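Local coordinates for protein serine acetyltransferase (Neisseria gonorrhoeae, PDB 6WYE) that probably catalyses the transfer of an acetyl group from acetyl-CoA to L-serine, giving O-acetyl-L-serine in the first step of cysteine synthesis from serine, at residues S68-H73 with K131-I136. Sequence-based numbering, arbitrary orientation.
Sequences SVLAYH and KGFHAI
Leu70 and His134 mark the nearest backbone approach of two helical segments, their CA atoms 8.5 Å apart, a spacing too wide for backbone contact and bridged instead by two pairs of side chains. In the first pair the rings of His73 and His134 meet as an offset edge-to-face (T-shaped) pair: the edge of His73 is directed at the face of His134, with centroids 5.2 Å apart and planes inclined at 82°. The closest atoms are His73 CD2 and His134 NE2, at 3.7 Å. No hydrogen bond links the two imidazoles; each NE2 instead bonds to a main-chain carbonyl of helix 124-129, that of His73 to Leu128 O and that of His134 to Leu127 O. Consecutive carbonyls thus hold both rings, satisfy the two buried NE2 atoms and help fix how the imidazoles are turned; since a carbonyl oxygen can only accept, each NE2 presumably carries a proton. The second pair is apolar. Leu70 reaches across with one methyl, CD1 lying 3.8 Å from Phe133 CE2, and its CG stands anti to the backbone N (chi1 -179°), which carries the branch outward to the phenyl ring. The buried area is small, 135 Å² over both sides, all of it from these four buried residues, and the helices meet through the ends of their side chains. Both segments belong to the helical N-terminal region of serine acetyltransferase. Around them, helix 100-116 supplies Val106 against Leu70 and Leu110 and Ile113 against Phe133, while Thr59 of helix 53-61 touches His73 and Phe165 of helix 151-165 packs on His134, which also meets Asn159 of a second subunit.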
loop_
_atom_site.group_PDB
_atom_site.type_symbol
_atom_site.label_atom_id
_atom_site.label_comp_id
_atom_site.label_asym_id
_atom_site.label_seq_id
_atom_site.Cartn_x
_atom_site.Cartn_y
_atom_site.Cartn_z
ATOM N N SER A 68 0.690 -8.082 24.173
ATOM C CA SER A 68 0.019 -8.245 22.890
ATOM C C SER A 68 -0.122 -6.903 22.183
ATOM O O SER A 68 0.059 -6.811 20.961
ATOM C CB SER A 68 -1.359 -8.896 23.114
ATOM O OG SER A 68 -2.013 -9.167 21.884
ATOM N N VAL A 69 -0.383 -5.841 22.950
ATOM C CA VAL A 69 -0.422 -4.495 22.381
ATOM C C VAL A 69 0.938 -4.128 21.798
ATOM O O VAL A 69 1.042 -3.681 20.648
ATOM C CB VAL A 69 -0.879 -3.482 23.446
ATOM C CG1 VAL A 69 -0.658 -2.046 22.971
ATOM C CG2 VAL A 69 -2.354 -3.723 23.798
ATOM N N LEU A 70 2.004 -4.344 22.569
ATOM C CA LEU A 70 3.337 -3.974 22.103
ATOM C C LEU A 70 3.714 -4.736 20.838
ATOM O O LEU A 70 4.152 -4.140 19.845
ATOM C CB LEU A 70 4.356 -4.232 23.205
ATOM C CG LEU A 70 5.802 -3.858 22.850
ATOM C CD1 LEU A 70 5.991 -2.334 22.851
ATOM C CD2 LEU A 70 6.745 -4.523 23.829
ATOM N N ALA A 71 3.501 -6.051 20.835
ATOM C CA ALA A 71 3.807 -6.841 19.645
ATOM C C ALA A 71 3.044 -6.321 18.438
ATOM O O ALA A 71 3.594 -6.234 17.332
ATOM C CB ALA A 71 3.471 -8.316 19.886
ATOM N N TYR A 72 1.773 -5.962 18.637
ATOM C CA TYR A 72 0.958 -5.455 17.537
ATOM C C TYR A 72 1.496 -4.124 17.022
ATOM O O TYR A 72 1.674 -3.940 15.814
ATOM C CB TYR A 72 -0.492 -5.320 17.993
ATOM C CG TYR A 72 -1.496 -5.095 16.891
ATOM C CD1 TYR A 72 -2.074 -6.166 16.226
ATOM C CD2 TYR A 72 -1.893 -3.812 16.537
ATOM C CE1 TYR A 72 -3.016 -5.964 15.220
ATOM C CE2 TYR A 72 -2.846 -3.600 15.542
ATOM C CZ TYR A 72 -3.399 -4.677 14.892
ATOM O OH TYR A 72 -4.329 -4.470 13.902
ATOM N N HIS A 73 1.761 -3.198 17.916
ATOM C CA HIS A 73 2.223 -1.854 17.493
ATOM C C HIS A 73 3.609 -1.922 16.859
ATOM O O HIS A 73 3.803 -1.293 15.860
ATOM C CB HIS A 73 2.190 -0.897 18.670
ATOM C CG HIS A 73 2.171 0.541 18.313
ATOM N ND1 HIS A 73 1.447 1.032 17.288
ATOM C CD2 HIS A 73 2.759 1.592 18.890
ATOM C CE1 HIS A 73 1.587 2.319 17.251
ATOM N NE2 HIS A 73 2.388 2.679 18.201
ATOM N N LYS A 131 9.388 7.030 19.941
ATOM C CA LYS A 131 10.232 6.205 19.082
ATOM C C LYS A 131 11.365 5.516 19.849
ATOM O O LYS A 131 11.765 4.406 19.486
ATOM C CB LYS A 131 10.800 7.118 17.987
ATOM C CG LYS A 131 11.770 6.556 17.028
ATOM C CD LYS A 131 12.003 7.571 15.868
ATOM C CE LYS A 131 13.049 8.642 16.213
ATOM N NZ LYS A 131 13.502 9.383 14.980
ATOM N N GLY A 132 11.910 6.160 20.891
ATOM C CA GLY A 132 12.978 5.531 21.662
ATOM C C GLY A 132 12.496 4.333 22.467
ATOM O O GLY A 132 13.196 3.320 22.576
ATOM N N PHE A 133 11.292 4.431 23.032
ATOM C CA PHE A 133 10.671 3.272 23.664
ATOM C C PHE A 133 10.423 2.147 22.654
ATOM O O PHE A 133 10.692 0.973 22.943
ATOM C CB PHE A 133 9.366 3.700 24.342
ATOM C CG PHE A 133 8.572 2.552 24.869
ATOM C CD1 PHE A 133 8.896 1.986 26.100
ATOM C CD2 PHE A 133 7.517 2.019 24.133
ATOM C CE1 PHE A 133 8.182 0.917 26.596
ATOM C CE2 PHE A 133 6.792 0.939 24.618
ATOM C CZ PHE A 133 7.129 0.385 25.854
ATOM N N HIS A 134 9.920 2.477 21.459
ATOM C CA HIS A 134 9.717 1.443 20.448
ATOM C C HIS A 134 11.034 0.755 20.090
ATOM O O HIS A 134 11.106 -0.478 20.028
ATOM C CB HIS A 134 9.078 2.041 19.186
ATOM C CG HIS A 134 7.758 2.698 19.435
ATOM N ND1 HIS A 134 7.346 3.820 18.753
ATOM C CD2 HIS A 134 6.762 2.399 20.306
ATOM C CE1 HIS A 134 6.153 4.188 19.194
ATOM N NE2 HIS A 134 5.774 3.339 20.131
ATOM N N ALA A 135 12.097 1.538 19.882
ATOM C CA ALA A 135 13.360 0.947 19.438
ATOM C C ALA A 135 13.936 0.013 20.495
ATOM O O ALA A 135 14.436 -1.071 20.165
ATOM C CB ALA A 135 14.374 2.040 19.097
ATOM N N ILE A 136 13.873 0.420 21.768
ATOM C CA ILE A 136 14.390 -0.413 22.848
ATOM C C ILE A 136 13.662 -1.750 22.878
ATOM O O ILE A 136 14.285 -2.814 22.962
ATOM C CB ILE A 136 14.245 0.314 24.205
ATOM C CG1 ILE A 136 15.197 1.506 24.335
ATOM C CG2 ILE A 136 14.439 -0.660 25.376
ATOM C CD1 ILE A 136 16.634 1.159 24.133
#